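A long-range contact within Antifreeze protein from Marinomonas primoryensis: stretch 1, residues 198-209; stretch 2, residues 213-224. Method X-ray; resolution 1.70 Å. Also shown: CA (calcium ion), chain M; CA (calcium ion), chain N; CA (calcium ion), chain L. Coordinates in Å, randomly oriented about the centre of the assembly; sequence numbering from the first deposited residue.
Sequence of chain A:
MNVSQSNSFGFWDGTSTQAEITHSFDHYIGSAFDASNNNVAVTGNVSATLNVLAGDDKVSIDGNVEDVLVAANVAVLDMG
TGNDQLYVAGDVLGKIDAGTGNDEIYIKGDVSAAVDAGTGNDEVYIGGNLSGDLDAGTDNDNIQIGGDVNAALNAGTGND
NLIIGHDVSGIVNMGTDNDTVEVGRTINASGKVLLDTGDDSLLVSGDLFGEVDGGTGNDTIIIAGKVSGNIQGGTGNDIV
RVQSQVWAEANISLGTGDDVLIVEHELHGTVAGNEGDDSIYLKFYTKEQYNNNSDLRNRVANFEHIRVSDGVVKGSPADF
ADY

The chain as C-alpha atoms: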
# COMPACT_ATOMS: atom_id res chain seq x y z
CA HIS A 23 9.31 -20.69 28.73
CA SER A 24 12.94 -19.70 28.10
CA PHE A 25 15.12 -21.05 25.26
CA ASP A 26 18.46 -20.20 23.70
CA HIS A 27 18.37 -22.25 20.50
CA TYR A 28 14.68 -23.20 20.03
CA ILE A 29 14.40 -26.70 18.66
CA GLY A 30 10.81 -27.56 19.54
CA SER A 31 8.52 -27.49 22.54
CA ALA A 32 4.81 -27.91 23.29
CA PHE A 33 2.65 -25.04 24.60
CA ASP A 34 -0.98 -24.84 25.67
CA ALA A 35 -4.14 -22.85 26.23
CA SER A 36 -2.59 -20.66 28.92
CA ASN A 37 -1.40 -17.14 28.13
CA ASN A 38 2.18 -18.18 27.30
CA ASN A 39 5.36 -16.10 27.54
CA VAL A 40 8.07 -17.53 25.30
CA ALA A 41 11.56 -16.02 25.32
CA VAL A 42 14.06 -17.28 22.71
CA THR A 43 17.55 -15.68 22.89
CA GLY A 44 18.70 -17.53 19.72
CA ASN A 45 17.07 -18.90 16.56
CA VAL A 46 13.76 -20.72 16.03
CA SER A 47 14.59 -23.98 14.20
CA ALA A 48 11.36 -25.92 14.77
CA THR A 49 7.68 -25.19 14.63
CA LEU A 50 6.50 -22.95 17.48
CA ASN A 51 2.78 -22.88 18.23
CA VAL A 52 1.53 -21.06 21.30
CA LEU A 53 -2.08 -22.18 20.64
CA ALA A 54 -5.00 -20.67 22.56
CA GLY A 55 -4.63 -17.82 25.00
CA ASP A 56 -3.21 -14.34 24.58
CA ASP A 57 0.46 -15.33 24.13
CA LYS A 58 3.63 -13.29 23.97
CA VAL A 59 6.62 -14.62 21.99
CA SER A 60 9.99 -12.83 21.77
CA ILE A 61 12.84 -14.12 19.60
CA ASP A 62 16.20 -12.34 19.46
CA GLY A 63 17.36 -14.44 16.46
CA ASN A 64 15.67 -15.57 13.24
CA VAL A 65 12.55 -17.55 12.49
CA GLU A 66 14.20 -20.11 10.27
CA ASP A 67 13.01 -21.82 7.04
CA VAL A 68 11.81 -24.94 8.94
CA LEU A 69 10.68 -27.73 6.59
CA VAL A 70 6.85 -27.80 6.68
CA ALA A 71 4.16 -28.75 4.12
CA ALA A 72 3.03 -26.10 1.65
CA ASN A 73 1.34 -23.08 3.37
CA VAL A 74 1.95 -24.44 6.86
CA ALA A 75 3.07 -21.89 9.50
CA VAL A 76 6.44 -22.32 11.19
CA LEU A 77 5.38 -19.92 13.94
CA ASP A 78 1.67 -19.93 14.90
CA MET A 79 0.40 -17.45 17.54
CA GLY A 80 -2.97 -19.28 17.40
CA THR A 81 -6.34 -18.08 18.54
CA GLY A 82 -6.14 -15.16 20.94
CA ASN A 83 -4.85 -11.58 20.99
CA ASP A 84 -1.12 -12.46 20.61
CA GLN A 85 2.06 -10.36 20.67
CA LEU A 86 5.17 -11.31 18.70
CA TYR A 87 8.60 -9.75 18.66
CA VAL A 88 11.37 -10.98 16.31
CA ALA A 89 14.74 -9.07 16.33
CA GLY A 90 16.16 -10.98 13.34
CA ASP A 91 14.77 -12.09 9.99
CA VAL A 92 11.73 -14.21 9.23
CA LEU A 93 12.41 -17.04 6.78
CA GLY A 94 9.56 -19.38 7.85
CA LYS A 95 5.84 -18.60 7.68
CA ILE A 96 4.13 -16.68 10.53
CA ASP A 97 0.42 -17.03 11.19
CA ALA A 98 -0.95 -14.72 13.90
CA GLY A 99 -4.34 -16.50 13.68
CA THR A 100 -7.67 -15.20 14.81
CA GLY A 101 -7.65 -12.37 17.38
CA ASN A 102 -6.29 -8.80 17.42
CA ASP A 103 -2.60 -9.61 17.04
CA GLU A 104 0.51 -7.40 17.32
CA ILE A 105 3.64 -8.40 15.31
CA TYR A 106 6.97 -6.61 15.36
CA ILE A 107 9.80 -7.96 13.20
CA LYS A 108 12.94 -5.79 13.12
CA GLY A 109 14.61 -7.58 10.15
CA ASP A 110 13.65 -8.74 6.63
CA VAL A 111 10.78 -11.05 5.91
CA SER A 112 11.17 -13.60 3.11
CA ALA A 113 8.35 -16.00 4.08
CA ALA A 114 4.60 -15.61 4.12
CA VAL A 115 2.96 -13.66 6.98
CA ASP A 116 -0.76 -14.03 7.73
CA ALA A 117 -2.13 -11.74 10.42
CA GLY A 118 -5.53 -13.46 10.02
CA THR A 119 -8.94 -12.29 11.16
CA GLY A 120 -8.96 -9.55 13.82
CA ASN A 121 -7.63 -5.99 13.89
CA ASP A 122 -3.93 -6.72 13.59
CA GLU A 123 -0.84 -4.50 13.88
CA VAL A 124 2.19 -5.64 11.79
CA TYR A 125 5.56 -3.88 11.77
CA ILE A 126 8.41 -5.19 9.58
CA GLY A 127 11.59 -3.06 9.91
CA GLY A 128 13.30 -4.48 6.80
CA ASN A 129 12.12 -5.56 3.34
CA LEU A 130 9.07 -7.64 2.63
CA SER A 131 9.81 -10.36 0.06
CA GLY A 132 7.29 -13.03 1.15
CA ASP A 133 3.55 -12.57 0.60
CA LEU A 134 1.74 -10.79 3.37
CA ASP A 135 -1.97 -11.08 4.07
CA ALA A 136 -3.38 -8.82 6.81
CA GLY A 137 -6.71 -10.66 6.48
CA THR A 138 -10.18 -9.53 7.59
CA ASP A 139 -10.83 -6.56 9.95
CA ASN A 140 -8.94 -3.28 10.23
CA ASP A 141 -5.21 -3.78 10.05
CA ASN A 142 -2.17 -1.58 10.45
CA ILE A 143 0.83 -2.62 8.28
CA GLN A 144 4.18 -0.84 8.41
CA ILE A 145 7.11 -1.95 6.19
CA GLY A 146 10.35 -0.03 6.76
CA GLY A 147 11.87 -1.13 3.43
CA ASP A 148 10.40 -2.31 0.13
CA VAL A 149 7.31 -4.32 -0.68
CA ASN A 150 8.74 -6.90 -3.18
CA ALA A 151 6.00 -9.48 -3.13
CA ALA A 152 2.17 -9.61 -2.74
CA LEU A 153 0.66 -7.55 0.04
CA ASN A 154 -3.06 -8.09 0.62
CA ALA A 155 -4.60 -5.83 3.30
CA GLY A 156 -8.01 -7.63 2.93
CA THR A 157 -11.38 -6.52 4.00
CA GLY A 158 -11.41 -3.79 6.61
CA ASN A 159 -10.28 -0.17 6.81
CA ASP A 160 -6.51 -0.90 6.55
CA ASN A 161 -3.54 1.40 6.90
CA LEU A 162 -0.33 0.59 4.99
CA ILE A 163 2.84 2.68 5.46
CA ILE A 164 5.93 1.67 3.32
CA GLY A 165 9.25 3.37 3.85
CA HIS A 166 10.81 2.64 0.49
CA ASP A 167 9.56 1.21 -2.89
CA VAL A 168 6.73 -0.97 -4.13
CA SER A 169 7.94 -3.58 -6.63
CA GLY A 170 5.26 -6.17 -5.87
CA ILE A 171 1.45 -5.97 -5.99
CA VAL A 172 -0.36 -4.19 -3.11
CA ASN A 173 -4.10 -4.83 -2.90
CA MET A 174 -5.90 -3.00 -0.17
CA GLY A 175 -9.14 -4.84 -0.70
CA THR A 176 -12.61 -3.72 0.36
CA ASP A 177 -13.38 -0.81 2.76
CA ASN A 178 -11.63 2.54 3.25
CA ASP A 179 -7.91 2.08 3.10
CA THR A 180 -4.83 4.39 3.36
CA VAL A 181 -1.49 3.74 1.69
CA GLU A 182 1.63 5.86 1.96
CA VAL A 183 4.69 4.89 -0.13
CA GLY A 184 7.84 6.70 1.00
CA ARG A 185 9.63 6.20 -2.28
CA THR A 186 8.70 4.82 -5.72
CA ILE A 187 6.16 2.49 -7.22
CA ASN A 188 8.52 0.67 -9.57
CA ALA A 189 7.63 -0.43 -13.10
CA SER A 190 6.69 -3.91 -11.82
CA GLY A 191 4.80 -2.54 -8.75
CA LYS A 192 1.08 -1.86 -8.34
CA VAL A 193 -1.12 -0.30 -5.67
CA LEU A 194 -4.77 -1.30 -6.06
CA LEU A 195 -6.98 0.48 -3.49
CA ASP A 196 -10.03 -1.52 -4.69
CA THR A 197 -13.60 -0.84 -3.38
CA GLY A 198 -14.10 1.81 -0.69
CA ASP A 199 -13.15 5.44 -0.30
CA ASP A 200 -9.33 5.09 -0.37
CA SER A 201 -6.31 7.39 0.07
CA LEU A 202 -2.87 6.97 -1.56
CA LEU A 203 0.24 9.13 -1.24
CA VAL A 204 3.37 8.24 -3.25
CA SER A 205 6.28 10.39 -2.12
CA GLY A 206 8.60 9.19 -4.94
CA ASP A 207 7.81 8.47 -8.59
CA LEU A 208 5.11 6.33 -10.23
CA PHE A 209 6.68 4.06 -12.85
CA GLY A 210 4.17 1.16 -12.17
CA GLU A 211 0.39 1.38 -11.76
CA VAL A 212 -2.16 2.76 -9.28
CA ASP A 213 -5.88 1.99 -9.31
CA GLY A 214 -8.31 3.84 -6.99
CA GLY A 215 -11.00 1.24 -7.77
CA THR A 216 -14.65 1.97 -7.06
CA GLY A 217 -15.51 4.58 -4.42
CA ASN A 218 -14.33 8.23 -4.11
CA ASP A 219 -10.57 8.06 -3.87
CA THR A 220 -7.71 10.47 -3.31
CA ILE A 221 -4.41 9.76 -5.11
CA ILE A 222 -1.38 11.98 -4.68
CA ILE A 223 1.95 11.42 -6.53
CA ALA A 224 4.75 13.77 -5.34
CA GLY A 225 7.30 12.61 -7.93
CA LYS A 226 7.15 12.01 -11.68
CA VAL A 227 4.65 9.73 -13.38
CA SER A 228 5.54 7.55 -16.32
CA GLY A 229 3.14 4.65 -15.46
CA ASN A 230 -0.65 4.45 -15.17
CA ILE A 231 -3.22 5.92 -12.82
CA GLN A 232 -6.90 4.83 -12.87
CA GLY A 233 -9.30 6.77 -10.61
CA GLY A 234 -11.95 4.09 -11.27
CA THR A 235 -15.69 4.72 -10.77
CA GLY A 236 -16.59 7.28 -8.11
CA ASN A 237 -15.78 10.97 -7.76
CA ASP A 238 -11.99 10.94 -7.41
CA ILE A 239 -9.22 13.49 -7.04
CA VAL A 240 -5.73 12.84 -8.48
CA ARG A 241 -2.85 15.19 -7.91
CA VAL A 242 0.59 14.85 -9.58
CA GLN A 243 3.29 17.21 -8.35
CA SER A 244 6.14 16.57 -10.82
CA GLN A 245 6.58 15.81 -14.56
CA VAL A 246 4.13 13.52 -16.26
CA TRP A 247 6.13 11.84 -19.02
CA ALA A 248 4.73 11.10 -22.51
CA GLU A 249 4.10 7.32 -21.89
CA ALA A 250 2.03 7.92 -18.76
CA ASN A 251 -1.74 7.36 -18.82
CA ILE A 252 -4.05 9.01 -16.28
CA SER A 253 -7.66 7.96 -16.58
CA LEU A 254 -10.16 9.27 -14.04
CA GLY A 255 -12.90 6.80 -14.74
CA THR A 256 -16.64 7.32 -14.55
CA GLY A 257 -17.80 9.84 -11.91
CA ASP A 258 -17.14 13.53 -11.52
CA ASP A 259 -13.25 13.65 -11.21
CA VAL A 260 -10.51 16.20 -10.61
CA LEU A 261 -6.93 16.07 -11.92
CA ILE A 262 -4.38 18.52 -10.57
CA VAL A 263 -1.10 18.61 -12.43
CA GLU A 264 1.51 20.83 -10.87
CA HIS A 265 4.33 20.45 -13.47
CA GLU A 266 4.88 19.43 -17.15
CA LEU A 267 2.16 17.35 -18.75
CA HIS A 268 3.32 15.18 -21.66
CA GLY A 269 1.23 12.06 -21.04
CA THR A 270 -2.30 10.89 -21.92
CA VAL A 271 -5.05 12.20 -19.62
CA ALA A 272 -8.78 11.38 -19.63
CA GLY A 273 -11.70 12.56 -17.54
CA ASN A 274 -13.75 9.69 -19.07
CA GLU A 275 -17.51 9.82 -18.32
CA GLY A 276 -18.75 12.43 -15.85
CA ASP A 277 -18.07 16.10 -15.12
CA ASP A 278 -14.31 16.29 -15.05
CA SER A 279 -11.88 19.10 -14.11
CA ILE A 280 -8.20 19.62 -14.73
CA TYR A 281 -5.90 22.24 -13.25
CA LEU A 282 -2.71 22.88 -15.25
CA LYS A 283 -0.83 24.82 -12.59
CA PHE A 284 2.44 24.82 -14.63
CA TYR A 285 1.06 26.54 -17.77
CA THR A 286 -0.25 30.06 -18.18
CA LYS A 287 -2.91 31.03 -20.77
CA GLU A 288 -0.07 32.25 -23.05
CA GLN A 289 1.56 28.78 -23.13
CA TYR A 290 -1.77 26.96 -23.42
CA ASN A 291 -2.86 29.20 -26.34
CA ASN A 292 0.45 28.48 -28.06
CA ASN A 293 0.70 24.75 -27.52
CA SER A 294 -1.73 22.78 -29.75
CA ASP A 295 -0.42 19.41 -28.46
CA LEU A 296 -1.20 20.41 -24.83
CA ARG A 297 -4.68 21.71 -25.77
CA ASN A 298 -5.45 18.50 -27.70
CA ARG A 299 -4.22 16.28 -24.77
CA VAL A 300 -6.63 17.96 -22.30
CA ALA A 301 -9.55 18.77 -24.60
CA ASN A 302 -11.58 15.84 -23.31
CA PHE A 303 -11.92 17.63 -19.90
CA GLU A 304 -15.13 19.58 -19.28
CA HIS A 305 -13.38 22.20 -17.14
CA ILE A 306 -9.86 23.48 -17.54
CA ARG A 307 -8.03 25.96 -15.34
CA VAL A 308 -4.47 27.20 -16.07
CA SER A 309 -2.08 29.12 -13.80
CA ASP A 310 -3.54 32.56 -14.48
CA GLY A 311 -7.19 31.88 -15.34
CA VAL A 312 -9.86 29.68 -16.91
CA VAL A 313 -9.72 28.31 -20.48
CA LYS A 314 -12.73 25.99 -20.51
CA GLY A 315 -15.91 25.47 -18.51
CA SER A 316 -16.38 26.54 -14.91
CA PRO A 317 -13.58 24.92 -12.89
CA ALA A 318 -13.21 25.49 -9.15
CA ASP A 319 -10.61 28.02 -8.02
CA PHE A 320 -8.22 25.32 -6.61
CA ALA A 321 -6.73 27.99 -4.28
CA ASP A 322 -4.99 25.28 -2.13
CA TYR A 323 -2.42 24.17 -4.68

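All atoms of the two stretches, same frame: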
# COMPACT_ATOMS: atom_id res chain seq x y z
N GLY A 198 -14.28 0.90 -1.81
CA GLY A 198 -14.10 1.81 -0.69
C GLY A 198 -13.57 3.17 -1.13
O GLY A 198 -13.11 3.40 -2.29
N ASP A 199 -13.58 4.03 -0.07
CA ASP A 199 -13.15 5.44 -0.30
C ASP A 199 -11.72 5.50 0.18
O ASP A 199 -11.46 5.55 1.39
CB ASP A 199 -14.04 6.44 0.45
CG ASP A 199 -15.43 6.54 -0.16
OD1 ASP A 199 -15.62 6.07 -1.30
OD2 ASP A 199 -16.39 7.08 0.44
N ASP A 200 -10.73 5.31 -0.75
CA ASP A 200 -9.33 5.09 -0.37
C ASP A 200 -8.43 6.29 -0.57
O ASP A 200 -8.72 7.11 -1.45
CB ASP A 200 -8.78 3.95 -1.18
CG ASP A 200 -9.65 2.65 -1.05
OD1 ASP A 200 -9.63 1.94 -0.03
OD2 ASP A 200 -10.33 2.33 -2.02
N SER A 201 -7.30 6.32 0.17
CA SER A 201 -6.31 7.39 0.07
C SER A 201 -4.95 6.78 -0.24
O SER A 201 -4.54 5.85 0.44
CB SER A 201 -6.24 8.18 1.38
OG SER A 201 -5.19 9.15 1.14
N LEU A 202 -4.26 7.32 -1.26
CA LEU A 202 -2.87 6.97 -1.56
C LEU A 202 -1.98 8.22 -1.65
O LEU A 202 -2.31 9.21 -2.33
CB LEU A 202 -2.82 6.17 -2.88
CG LEU A 202 -1.40 5.96 -3.43
CD1 LEU A 202 -0.47 5.16 -2.46
CD2 LEU A 202 -1.43 5.28 -4.79
N LEU A 203 -0.80 8.14 -1.04
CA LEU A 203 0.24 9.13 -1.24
C LEU A 203 1.49 8.39 -1.64
O LEU A 203 1.93 7.48 -0.93
CB LEU A 203 0.52 9.87 0.08
CG LEU A 203 1.78 10.76 0.06
CD1 LEU A 203 1.70 11.85 -1.03
CD2 LEU A 203 2.04 11.43 1.44
N VAL A 204 2.05 8.76 -2.80
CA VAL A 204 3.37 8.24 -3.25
C VAL A 204 4.33 9.40 -3.16
O VAL A 204 4.18 10.41 -3.89
CB VAL A 204 3.29 7.72 -4.67
CG1 VAL A 204 4.68 7.25 -5.16
CG2 VAL A 204 2.34 6.53 -4.72
N SER A 205 5.34 9.29 -2.28
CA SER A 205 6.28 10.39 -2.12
C SER A 205 7.40 10.43 -3.19
O SER A 205 8.00 11.48 -3.41
CB SER A 205 6.84 10.45 -0.68
OG SER A 205 5.78 10.83 0.22
N GLY A 206 7.64 9.29 -3.85
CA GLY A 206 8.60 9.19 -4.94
C GLY A 206 7.82 9.18 -6.26
O GLY A 206 6.76 9.83 -6.37
N ASP A 207 8.34 8.43 -7.23
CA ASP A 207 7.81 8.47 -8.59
C ASP A 207 6.84 7.31 -8.78
O ASP A 207 6.84 6.39 -7.96
CB ASP A 207 8.97 8.27 -9.56
CG ASP A 207 10.04 9.33 -9.40
OD1 ASP A 207 9.69 10.49 -9.15
OD2 ASP A 207 11.23 8.98 -9.48
N LEU A 208 5.98 7.43 -9.80
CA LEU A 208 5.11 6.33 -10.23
C LEU A 208 5.54 5.86 -11.60
O LEU A 208 5.25 6.53 -12.62
CB LEU A 208 3.65 6.79 -10.29
CG LEU A 208 2.66 5.74 -10.80
CD1 LEU A 208 2.72 4.45 -9.99
CD2 LEU A 208 1.22 6.29 -10.82
N PHE A 209 6.28 4.73 -11.62
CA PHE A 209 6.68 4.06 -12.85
C PHE A 209 5.79 2.83 -13.11
O PHE A 209 5.71 2.37 -14.26
CB PHE A 209 8.15 3.64 -12.80
CG PHE A 209 9.12 4.79 -12.59
CD1 PHE A 209 8.84 6.07 -13.07
CD2 PHE A 209 10.31 4.56 -11.93
CE1 PHE A 209 9.77 7.10 -12.87
CE2 PHE A 209 11.26 5.59 -11.75
CZ PHE A 209 10.99 6.85 -12.22
N ASP A 213 -4.47 2.07 -8.96
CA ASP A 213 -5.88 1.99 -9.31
C ASP A 213 -6.65 2.35 -8.04
O ASP A 213 -6.49 1.68 -7.00
CB ASP A 213 -6.22 0.56 -9.74
CG ASP A 213 -7.56 0.47 -10.46
OD1 ASP A 213 -8.50 1.22 -10.12
OD2 ASP A 213 -7.63 -0.26 -11.49
N GLY A 214 -7.47 3.38 -8.14
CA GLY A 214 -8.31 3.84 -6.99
C GLY A 214 -9.45 2.85 -6.75
O GLY A 214 -9.98 2.71 -5.60
N GLY A 215 -9.87 2.16 -7.82
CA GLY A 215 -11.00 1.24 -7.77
C GLY A 215 -12.31 2.00 -7.61
O GLY A 215 -12.39 3.21 -7.88
N THR A 216 -13.36 1.28 -7.29
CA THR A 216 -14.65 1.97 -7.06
C THR A 216 -14.52 2.83 -5.82
O THR A 216 -13.51 2.78 -5.13
CB THR A 216 -15.84 1.01 -6.91
OG1 THR A 216 -15.67 0.28 -5.68
CG2 THR A 216 -15.89 0.05 -8.18
N GLY A 217 -15.54 3.64 -5.57
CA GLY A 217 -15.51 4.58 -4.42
C GLY A 217 -14.84 5.90 -4.80
O GLY A 217 -14.32 6.06 -5.92
N ASN A 218 -14.86 6.85 -3.88
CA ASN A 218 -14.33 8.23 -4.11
C ASN A 218 -12.97 8.29 -3.49
O ASN A 218 -12.83 8.41 -2.24
CB ASN A 218 -15.25 9.21 -3.39
CG ASN A 218 -16.69 9.09 -3.82
OD1 ASN A 218 -16.99 8.80 -4.97
ND2 ASN A 218 -17.59 9.32 -2.90
N ASP A 219 -11.96 8.19 -4.34
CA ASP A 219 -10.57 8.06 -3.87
C ASP A 219 -9.73 9.31 -4.06
O ASP A 219 -10.01 10.13 -4.96
CB ASP A 219 -9.93 6.95 -4.69
CG ASP A 219 -10.75 5.65 -4.63
OD1 ASP A 219 -10.85 5.04 -3.54
OD2 ASP A 219 -11.24 5.24 -5.66
N THR A 220 -8.72 9.43 -3.20
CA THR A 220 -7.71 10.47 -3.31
C THR A 220 -6.37 9.84 -3.62
O THR A 220 -5.89 9.01 -2.85
CB THR A 220 -7.61 11.26 -2.00
OG1 THR A 220 -8.84 11.94 -1.73
CG2 THR A 220 -6.50 12.28 -2.08
N ILE A 221 -5.76 10.25 -4.73
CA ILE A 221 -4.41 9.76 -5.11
C ILE A 221 -3.50 10.93 -5.29
O ILE A 221 -3.80 11.83 -6.12
CB ILE A 221 -4.54 8.98 -6.42
CG1 ILE A 221 -5.29 7.65 -6.15
CG2 ILE A 221 -3.15 8.69 -7.04
CD1 ILE A 221 -5.91 7.09 -7.46
N ILE A 222 -2.36 10.92 -4.58
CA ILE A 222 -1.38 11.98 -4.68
C ILE A 222 -0.01 11.35 -5.02
O ILE A 222 0.48 10.45 -4.30
CB ILE A 222 -1.23 12.73 -3.38
CG1 ILE A 222 -2.56 13.40 -3.00
CG2 ILE A 222 -0.13 13.83 -3.51
CD1 ILE A 222 -2.62 13.95 -1.54
N ILE A 223 0.59 11.84 -6.11
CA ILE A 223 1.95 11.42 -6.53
C ILE A 223 2.85 12.64 -6.42
O ILE A 223 2.67 13.63 -7.17
CB ILE A 223 2.01 10.83 -7.97
CG1 ILE A 223 0.91 9.78 -8.25
CG2 ILE A 223 3.45 10.23 -8.27
CD1 ILE A 223 0.91 8.50 -7.34
N ALA A 224 3.81 12.61 -5.50
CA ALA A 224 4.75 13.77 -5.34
C ALA A 224 5.80 13.87 -6.45
O ALA A 224 6.16 14.96 -6.84
CB ALA A 224 5.48 13.69 -4.03
CA CA M . -11.54 2.85 -3.95
CA CA N . -12.62 5.63 -7.59
CA CA L . -10.32 -0.19 -0.41
O HOH W 1 -16.67 1.46 -3.23
O HOH W 2 -16.68 9.59 -0.07

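The strongest link between the two stretches is a shared calcium ion, that of chain M. The chain M calcium is bound by Gly198 O at 2.4 Å and by Asp200 OD2, Gly214 O, Thr216 O and Asp219 OD1, each at 2.3 Å, with one further ligand from elsewhere in the structure. Gathering these oxygens around one cation brings them close: Gly198 O lies 2.9 Å from Thr216 O and 3.1 Å from Asp219 OD1, while Asp200 OD2 lies 3.2 Å from Asp219 OD1. None of these pairs is a hydrogen bond; the ion between them offsets their repulsion. The two aspartates also connect neighbouring sites, since Asp200 OD1 binds the chain L calcium at 2.3 Å and Asp219 OD2 binds the chain N calcium at 2.4 Å. Each carboxylate therefore bridges two ions, and the ladder of sites continues past this pair of stretches.

Asp219 OD1 has a second role, accepting a hydrogen bond from Asp200 N at 2.8 Å. Just before it, Asn218 N donates to Asp199 OD1, also at 2.8 Å and nearly straight at 168°. Side-chain carboxylates thus meet backbone amides in the turn region, where the regular strand pairing has not yet begun. Two waters extend this polar end. One accepts from Gly198 N at 2.8 Å and is hydrogen-bonded to Thr216 OG1 at 2.9 Å; the other donates to Asp199 OD2 at 2.6 Å and accepts from Asn218 ND2 at 3.0 Å.

The turn also packs tightly around Gly217. Its CA makes a CA-H...O contact with Gly198 O at 3.4 Å, and a CB here would clash with that same oxygen and with Asp199 OD1. Its backbone angles independently call for glycine.

From here the two stretches run as parallel strands, 201-204 beside 220-223, with axes 4.8 Å apart and only 1° between their directions. The hydrogen bonds alternate in the parallel pattern: Thr220 N donates to Asp200 O at 2.9 Å, followed by Leu202 N to Thr220 O, Ile222 N to Leu202 O, Val204 N to Ile222 O and Ala224 N to Val204 O, all at 2.8 Å. CA-H...O contacts fill in between them, among them Ser201 CA to Thr220 O at 3.4 Å and Leu203 CA to Ile222 O at 3.3 Å.

Because the register pairs equivalent positions, side chains line up in pairs on each face of the sheet. Leu202 and Ile221, then Val204 and Ile223, occupy the buried face; Val204 CG2 reaches Ile223 CD1 at 3.6 Å, whereas Leu202 CB and Ile221 CG1 are looser at 4.4 Å. Ile223 also meets the loop beyond the first strand, its CG2 lying 4.0 Å from Leu208 CB. On the partly exposed face, Ser201 sits beside Thr220, and Leu203 CD1 packs against Ile222 CG2 at 3.7 Å. Beyond the strands, Ala224 CB lies 3.4 Å from Ser205 O.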